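Local coordinates for 4-oxalocrotonate tautomerase family enzyme (Burkholderia sp. RPE67, PDB 6VVM), which belongs to the tautomerase superfamily, with two tautomerase sequence units fused in one chain and three such chains in the assembly, at residues 3-8 and 62-67; 79-84 and 99-104. All coordinates share one frame; numbering follows the deposited sequence.

In the fold
Both interactions build the core of one chain around its four-stranded mixed sheet. Interaction 1 pairs the antiparallel strands 2-8 and 63-69 in the middle of that sheet. Interaction 2 packs helix 74-92 on strand 100-106, which lies parallel to 63-69 on its other side. Their centres are about 9 Å apart. They meet through the backbone: I64 N lies 2.8 Å from R100 O, and I64 O lies 2.8 Å from M102 N, both probable hydrogen bonds. Interaction 1 also joins the two tautomerase sequence units, whereas interaction 2 lies within the second. Both reach the second subunit, so the same sheet serves the chain core and the trimer.

Interaction 1 of 2, residues 3-8 and 62-67; sequences LEVYLP and PVIIAI
L3 to Y6 pair with V63 to A66 as antiparallel strands, their axes 4.7 Å apart at closest approach and their directions 170° from each other. E4 with I65 and Y6 with V63 are the hydrogen-bonded pairs. The E4 N to I65 O bond is 2.8 Å long, and its partner from I65 N to E4 O has the same length. Y6 N gives V63 O a 2.9 Å bond, while V63 N reaches a lone pair of Y6 O at a longer 3.3 Å. L3 with A66 and V5 with I64 are the non-hydrogen-bonded pairs. On the face of these four residues, L3 CD2 meets A66 CB at 3.6 Å. V5 and I64 lie side by side and point the same way, with both V5 methyls near I64 CG1. Helix 74-92 packs on this face through L84 on L3 and S88 on I64.

E4, Y6, V63 and I65 occupy the other face. Y6 CG stands anti to the carbonyl carbon (chi1 -76°), and the ring carries CE1 to 3.9 Å from I65 CD1. The two side chains cross obliquely. V63 O lies at the ring edge, in its plane. E4 runs out extended and OE2 hydrogen-bonds T43 OG1; it also forms a salt bridge with K104 NZ of the third subunit. I65 packs on I65 of the second subunit. The contact thus combines backbone pairing with two unlike faces: one apolar, with L3 and I64 against the helix, the other also bringing the buried E4 carboxylate to the trimer interface, where a lysine would balance its probable negative charge.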
ATOM      1  N   LEU A   3       4.347   0.774   9.282  1.00 21.36           N
ATOM      2  CA  LEU A   3       5.424   0.562   8.326  1.00 23.24           C
ATOM      3  C   LEU A   3       5.142  -0.686   7.502  1.00 23.70           C
ATOM      4  O   LEU A   3       4.694  -1.709   8.030  1.00 20.54           O
ATOM      5  CB  LEU A   3       6.781   0.412   9.021  1.00 21.71           C
ATOM      6  CG  LEU A   3       7.136   1.397  10.134  1.00 23.86           C
ATOM      7  CD1 LEU A   3       8.586   1.188  10.538  1.00 22.84           C
ATOM      8  CD2 LEU A   3       6.889   2.833   9.652  1.00 26.45           C
ATOM      9  N   GLU A   4       5.430  -0.614   6.207  1.00 21.83           N
ATOM     10  CA  GLU A   4       5.345  -1.789   5.353  1.00 23.11           C
ATOM     11  C   GLU A   4       6.678  -1.907   4.636  1.00 22.23           C
ATOM     12  O   GLU A   4       7.116  -0.957   3.979  1.00 23.27           O
ATOM     13  CB  GLU A   4       4.171  -1.713   4.358  1.00 21.77           C
ATOM     14  CG  GLU A   4       4.249  -2.835   3.306  1.00 24.56           C
ATOM     15  CD  GLU A   4       3.004  -3.039   2.457  1.00 26.40           C
ATOM     16  OE1 GLU A   4       2.185  -2.101   2.303  1.00 28.58           O
ATOM     17  OE2 GLU A   4       2.856  -4.169   1.934  1.00 24.17           O
ATOM     18  N   VAL A   5       7.343  -3.048   4.801  1.00 19.37           N
ATOM     19  CA  VAL A   5       8.621  -3.300   4.158  1.00 22.25           C
ATOM     20  C   VAL A   5       8.430  -4.341   3.063  1.00 23.19           C
ATOM     21  O   VAL A   5       8.019  -5.477   3.330  1.00 23.30           O
ATOM     22  CB  VAL A   5       9.688  -3.753   5.162  1.00 24.74           C
ATOM     23  CG1 VAL A   5      11.028  -3.842   4.467  1.00 24.78           C
ATOM     24  CG2 VAL A   5       9.740  -2.784   6.329  1.00 23.74           C
ATOM     25  N   TYR A   6       8.743  -3.953   1.837  1.00 21.59           N
ATOM     26  CA  TYR A   6       8.869  -4.886   0.724  1.00 20.63           C
ATOM     27  C   TYR A   6      10.279  -5.469   0.721  1.00 22.55           C
ATOM     28  O   TYR A   6      11.269  -4.728   0.616  1.00 22.90           O
ATOM     29  CB  TYR A   6       8.569  -4.180  -0.590  1.00 27.23           C
ATOM     30  CG  TYR A   6       7.098  -3.937  -0.800  1.00 23.57           C
ATOM     31  CD1 TYR A   6       6.477  -2.810  -0.275  1.00 24.93           C
ATOM     32  CD2 TYR A   6       6.330  -4.843  -1.509  1.00 25.98           C
ATOM     33  CE1 TYR A   6       5.135  -2.586  -0.469  1.00 23.03           C
ATOM     34  CE2 TYR A   6       4.987  -4.631  -1.717  1.00 26.33           C
ATOM     35  CZ  TYR A   6       4.392  -3.505  -1.199  1.00 27.94           C
ATOM     36  OH  TYR A   6       3.051  -3.311  -1.419  1.00 26.40           O
ATOM     37  N   LEU A   7      10.371  -6.782   0.881  1.00 22.65           N
ATOM     38  CA  LEU A   7      11.652  -7.469   0.954  1.00 25.03           C
ATOM     39  C   LEU A   7      11.558  -8.791   0.206  1.00 24.26           C
ATOM     40  O   LEU A   7      10.459  -9.290  -0.057  1.00 29.38           O
ATOM     41  CB  LEU A   7      12.095  -7.683   2.414  1.00 27.25           C
ATOM     42  CG  LEU A   7      11.438  -8.730   3.320  1.00 24.89           C
ATOM     43  CD1 LEU A   7      12.121  -8.718   4.695  1.00 27.56           C
ATOM     44  CD2 LEU A   7       9.933  -8.492   3.478  1.00 26.96           C
ATOM     45  N   PRO A   8      12.688  -9.352  -0.206  1.00 27.35           N
ATOM     46  CA  PRO A   8      12.656 -10.635  -0.905  1.00 29.23           C
ATOM     47  C   PRO A   8      12.471 -11.787   0.070  1.00 30.35           C
ATOM     48  O   PRO A   8      12.675 -11.653   1.276  1.00 32.31           O
ATOM     49  CB  PRO A   8      14.030 -10.715  -1.581  1.00 29.30           C
ATOM     50  CG  PRO A   8      14.696  -9.381  -1.337  1.00 31.29           C
ATOM     51  CD  PRO A   8      14.058  -8.813  -0.113  1.00 25.01           C
ATOM     52  N   PRO A  62      15.331  -3.202  -0.405  1.00 27.38           N
ATOM     53  CA  PRO A  62      14.022  -2.961   0.230  1.00 25.18           C
ATOM     54  C   PRO A  62      13.364  -1.600  -0.024  1.00 24.28           C
ATOM     55  O   PRO A  62      14.035  -0.585  -0.167  1.00 24.22           O
ATOM     56  CB  PRO A  62      14.338  -3.111   1.718  1.00 22.90           C
ATOM     57  CG  PRO A  62      15.755  -2.639   1.847  1.00 22.26           C
ATOM     58  CD  PRO A  62      16.448  -2.848   0.493  1.00 24.31           C
ATOM     59  N   VAL A  63      12.035  -1.608  -0.067  1.00 22.55           N
ATOM     60  CA  VAL A  63      11.225  -0.399  -0.143  1.00 24.00           C
ATOM     61  C   VAL A  63      10.393  -0.332   1.131  1.00 21.88           C
ATOM     62  O   VAL A  63       9.687  -1.287   1.466  1.00 25.23           O
ATOM     63  CB  VAL A  63      10.327  -0.391  -1.389  1.00 24.96           C
ATOM     64  CG1 VAL A  63       9.352   0.796  -1.339  1.00 25.93           C
ATOM     65  CG2 VAL A  63      11.190  -0.363  -2.660  1.00 24.45           C
ATOM     66  N   ILE A  64      10.503   0.770   1.858  1.00 25.35           N
ATOM     67  CA  ILE A  64       9.772   0.950   3.108  1.00 22.01           C
ATOM     68  C   ILE A  64       8.740   2.043   2.900  1.00 24.65           C
ATOM     69  O   ILE A  64       9.089   3.170   2.530  1.00 25.06           O
ATOM     70  CB  ILE A  64      10.704   1.299   4.278  1.00 24.15           C
ATOM     71  CG1 ILE A  64      11.831   0.270   4.435  1.00 25.59           C
ATOM     72  CG2 ILE A  64       9.892   1.366   5.556  1.00 22.94           C
ATOM     73  CD1 ILE A  64      13.173   0.666   3.760  1.00 28.14           C
ATOM     74  N   ILE A  65       7.472   1.720   3.147  1.00 20.59           N
ATOM     75  CA  ILE A  65       6.411   2.711   3.188  1.00 22.61           C
ATOM     76  C   ILE A  65       6.074   2.972   4.645  1.00 24.67           C
ATOM     77  O   ILE A  65       5.806   2.029   5.405  1.00 23.07           O
ATOM     78  CB  ILE A  65       5.175   2.240   2.407  1.00 21.24           C
ATOM     79  CG1 ILE A  65       5.549   1.973   0.948  1.00 25.49           C
ATOM     80  CG2 ILE A  65       4.040   3.250   2.522  1.00 26.80           C
ATOM     81  CD1 ILE A  65       4.497   1.186   0.178  1.00 31.02           C
ATOM     82  N   ALA A  66       6.112   4.239   5.039  1.00 21.43           N
ATOM     83  CA  ALA A  66       5.836   4.658   6.409  1.00 25.38           C
ATOM     84  C   ALA A  66       4.639   5.590   6.391  1.00 25.13           C
ATOM     85  O   ALA A  66       4.688   6.650   5.758  1.00 25.64           O
ATOM     86  CB  ALA A  66       7.044   5.360   7.034  1.00 24.30           C
ATOM     87  N   ILE A  67       3.579   5.199   7.089  1.00 21.70           N
ATOM     88  CA  ILE A  67       2.339   5.957   7.145  1.00 22.45           C
ATOM     89  C   ILE A  67       2.231   6.628   8.505  1.00 22.09           C
ATOM     90  O   ILE A  67       2.185   5.949   9.539  1.00 24.21           O
ATOM     91  CB  ILE A  67       1.130   5.057   6.877  1.00 23.08           C
ATOM     92  CG1 ILE A  67       1.312   4.385   5.509  1.00 28.85           C
ATOM     93  CG2 ILE A  67      -0.150   5.877   6.953  1.00 24.74           C
ATOM     94  CD1 ILE A  67       0.137   3.550   5.049  1.00 25.43           C
TER

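Interaction 2 of 2, residues 79-84 and 99-104; sequences ALIAHL and TRVMIK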
ATOM      1  N   ALA A  79      15.040  12.452   9.434  1.00 23.75           N
ATOM      2  CA  ALA A  79      15.622  11.506  10.380  1.00 28.49           C
ATOM      3  C   ALA A  79      14.977  10.136  10.242  1.00 21.44           C
ATOM      4  O   ALA A  79      15.669   9.111  10.280  1.00 23.53           O
ATOM      5  CB  ALA A  79      15.487  12.033  11.811  1.00 26.33           C
ATOM      6  N   LEU A  80      13.655  10.102  10.072  1.00 21.91           N
ATOM      7  CA  LEU A  80      12.967   8.842   9.825  1.00 23.76           C
ATOM      8  C   LEU A  80      13.536   8.133   8.599  1.00 22.98           C
ATOM      9  O   LEU A  80      13.852   6.939   8.661  1.00 21.05           O
ATOM     10  CB  LEU A  80      11.463   9.081   9.678  1.00 21.74           C
ATOM     11  CG  LEU A  80      10.615   7.806   9.601  1.00 24.07           C
ATOM     12  CD1 LEU A  80      10.799   6.897  10.824  1.00 23.33           C
ATOM     13  CD2 LEU A  80       9.156   8.151   9.402  1.00 21.09           C
ATOM     14  N   ILE A  81      13.700   8.861   7.484  1.00 20.94           N
ATOM     15  CA  ILE A  81      14.300   8.278   6.277  1.00 21.41           C
ATOM     16  C   ILE A  81      15.686   7.716   6.581  1.00 23.33           C
ATOM     17  O   ILE A  81      16.026   6.599   6.177  1.00 23.20           O
ATOM     18  CB  ILE A  81      14.360   9.323   5.145  1.00 22.21           C
ATOM     19  CG1 ILE A  81      12.970   9.534   4.532  1.00 22.00           C
ATOM     20  CG2 ILE A  81      15.373   8.909   4.074  1.00 27.45           C
ATOM     21  CD1 ILE A  81      12.887  10.770   3.632  1.00 26.44           C
ATOM     22  N   ALA A  82      16.506   8.478   7.312  1.00 22.71           N
ATOM     23  CA  ALA A  82      17.875   8.039   7.563  1.00 21.80           C
ATOM     24  C   ALA A  82      17.893   6.792   8.440  1.00 22.45           C
ATOM     25  O   ALA A  82      18.628   5.839   8.163  1.00 25.31           O
ATOM     26  CB  ALA A  82      18.672   9.172   8.209  1.00 23.42           C
ATOM     27  N   HIS A  83      17.067   6.772   9.488  1.00 20.31           N
ATOM     28  CA  HIS A  83      17.079   5.667  10.442  1.00 23.70           C
ATOM     29  C   HIS A  83      16.464   4.405   9.857  1.00 20.06           C
ATOM     30  O   HIS A  83      16.983   3.305  10.069  1.00 22.43           O
ATOM     31  CB  HIS A  83      16.333   6.062  11.717  1.00 19.52           C
ATOM     32  CG  HIS A  83      17.153   6.858  12.690  1.00 30.45           C
ATOM     33  ND1 HIS A  83      17.735   6.295  13.807  1.00 32.69           N
ATOM     34  CD2 HIS A  83      17.451   8.179  12.736  1.00 30.68           C
ATOM     35  CE1 HIS A  83      18.367   7.234  14.492  1.00 32.55           C
ATOM     36  NE2 HIS A  83      18.205   8.387  13.867  1.00 36.06           N
ATOM     37  N   LEU A  84      15.337   4.526   9.152  1.00 22.53           N
ATOM     38  CA  LEU A  84      14.735   3.337   8.556  1.00 21.48           C
ATOM     39  C   LEU A  84      15.669   2.737   7.518  1.00 25.70           C
ATOM     40  O   LEU A  84      15.836   1.511   7.455  1.00 25.62           O
ATOM     41  CB  LEU A  84      13.371   3.674   7.937  1.00 22.11           C
ATOM     42  CG  LEU A  84      12.221   4.113   8.874  1.00 19.64           C
ATOM     43  CD1 LEU A  84      10.946   4.449   8.057  1.00 22.00           C
ATOM     44  CD2 LEU A  84      11.918   3.044   9.913  1.00 23.94           C
ATOM     45  N   THR A  99      18.262   1.169  -0.580  1.00 24.66           N
ATOM     46  CA  THR A  99      17.037   1.341   0.195  1.00 24.56           C
ATOM     47  C   THR A  99      16.214   2.529  -0.300  1.00 27.67           C
ATOM     48  O   THR A  99      16.754   3.570  -0.692  1.00 26.64           O
ATOM     49  CB  THR A  99      17.345   1.522   1.687  1.00 25.19           C
ATOM     50  OG1 THR A  99      18.108   2.713   1.870  1.00 25.37           O
ATOM     51  CG2 THR A  99      18.136   0.319   2.259  1.00 23.78           C
ATOM     52  N   ARG A 100      14.892   2.357  -0.272  1.00 23.78           N
ATOM     53  CA  ARG A 100      13.919   3.379  -0.632  1.00 25.17           C
ATOM     54  C   ARG A 100      12.949   3.567   0.518  1.00 24.79           C
ATOM     55  O   ARG A 100      12.495   2.583   1.106  1.00 26.25           O
ATOM     56  CB  ARG A 100      13.116   2.980  -1.887  1.00 27.63           C
ATOM     57  CG  ARG A 100      13.920   2.796  -3.152  1.00 32.13           C
ATOM     58  CD  ARG A 100      14.641   4.064  -3.494  1.00 32.69           C
ATOM     59  NE  ARG A 100      14.991   4.175  -4.916  1.00 39.82           N
ATOM     60  CZ  ARG A 100      15.897   3.416  -5.528  1.00 40.46           C
ATOM     61  NH1 ARG A 100      16.181   3.622  -6.807  1.00 40.82           N
ATOM     62  NH2 ARG A 100      16.518   2.449  -4.870  1.00 37.23           N
ATOM     63  N   VAL A 101      12.610   4.821   0.823  1.00 21.87           N
ATOM     64  CA  VAL A 101      11.601   5.134   1.832  1.00 22.91           C
ATOM     65  C   VAL A 101      10.570   6.076   1.232  1.00 22.40           C
ATOM     66  O   VAL A 101      10.925   7.060   0.575  1.00 24.19           O
ATOM     67  CB  VAL A 101      12.219   5.772   3.097  1.00 21.51           C
ATOM     68  CG1 VAL A 101      11.101   6.183   4.082  1.00 24.38           C
ATOM     69  CG2 VAL A 101      13.210   4.808   3.746  1.00 22.42           C
ATOM     70  N   MET A 102       9.295   5.791   1.484  1.00 21.73           N
ATOM     71  CA  MET A 102       8.212   6.664   1.056  1.00 22.20           C
ATOM     72  C   MET A 102       7.279   6.911   2.229  1.00 21.83           C
ATOM     73  O   MET A 102       6.785   5.963   2.852  1.00 25.08           O
ATOM     74  CB  MET A 102       7.450   6.050  -0.131  1.00 22.02           C
ATOM     75  CG  MET A 102       8.211   6.133  -1.429  1.00 33.46           C
ATOM     76  SD  MET A 102       8.073   4.643  -2.433  1.00 50.40           S
ATOM     77  CE  MET A 102       6.325   4.246  -2.406  1.00 31.47           C
ATOM     78  N   ILE A 103       7.063   8.181   2.556  1.00 23.17           N
ATOM     79  CA  ILE A 103       6.284   8.572   3.727  1.00 22.69           C
ATOM     80  C   ILE A 103       4.942   9.108   3.271  1.00 24.73           C
ATOM     81  O   ILE A 103       4.885  10.060   2.484  1.00 25.84           O
ATOM     82  CB  ILE A 103       7.014   9.627   4.577  1.00 22.93           C
ATOM     83  CG1 ILE A 103       8.344   9.068   5.103  1.00 26.83           C
ATOM     84  CG2 ILE A 103       6.109  10.090   5.725  1.00 22.37           C
ATOM     85  CD1 ILE A 103       9.174  10.083   5.829  1.00 23.91           C
ATOM     86  N   LYS A 104       3.867   8.520   3.788  1.00 21.74           N
ATOM     87  CA  LYS A 104       2.511   9.004   3.563  1.00 25.24           C
ATOM     88  C   LYS A 104       2.040   9.750   4.806  1.00 24.08           C
ATOM     89  O   LYS A 104       2.038   9.188   5.908  1.00 27.08           O
ATOM     90  CB  LYS A 104       1.557   7.857   3.243  1.00 25.56           C
ATOM     91  CG  LYS A 104       1.701   7.296   1.834  1.00 28.71           C
ATOM     92  CD  LYS A 104       0.945   5.990   1.679  1.00 32.18           C
ATOM     93  CE  LYS A 104      -0.427   6.199   1.063  1.00 40.12           C
ATOM     94  NZ  LYS A 104      -0.603   5.324  -0.143  1.00 42.10           N
TER
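I81 of the helix sits between V101 and I103 of the strand. Its CG1 is 3.9 Å from V101 CG1 and 4.0 Å from I103 CD1. The I81 side chain crosses both at a slant. Its first torsion (chi1 -76°) sets CG1 anti to the carbonyl carbon and so places the one atom that meets both strand residues. L80 also touches I103: its CD2 lies 4.1 Å from I103 CD1. One turn further along the helix, L84 CD1 approaches V101 CG1 at 4.3 Å. No hydrogen bond joins the two segments, and all five touching residues are buried.

The helix and strand axes come within 8.7 Å and their directions differ by 145°. V101 and I103 alternate with R100 and M102, so their CB atoms point to the helix while those of R100 and M102 point away. L80 and L84 also pack on helix 13-31, through I31 and L23 respectively. Further out, strand 100-106 is fixed to 63-69 by backbone hydrogen bonds. At its outer side, R100 and V101 pair with an antiparallel strand of the second subunit, and I103 O accepts a hydrogen bond from N49 ND2 of that subunit. This is the helix-on-sheet packing of a beta-alpha-beta unit: strand 63-69, helix 74-92 and parallel strand 100-106, the repeated building block of the tautomerase fold.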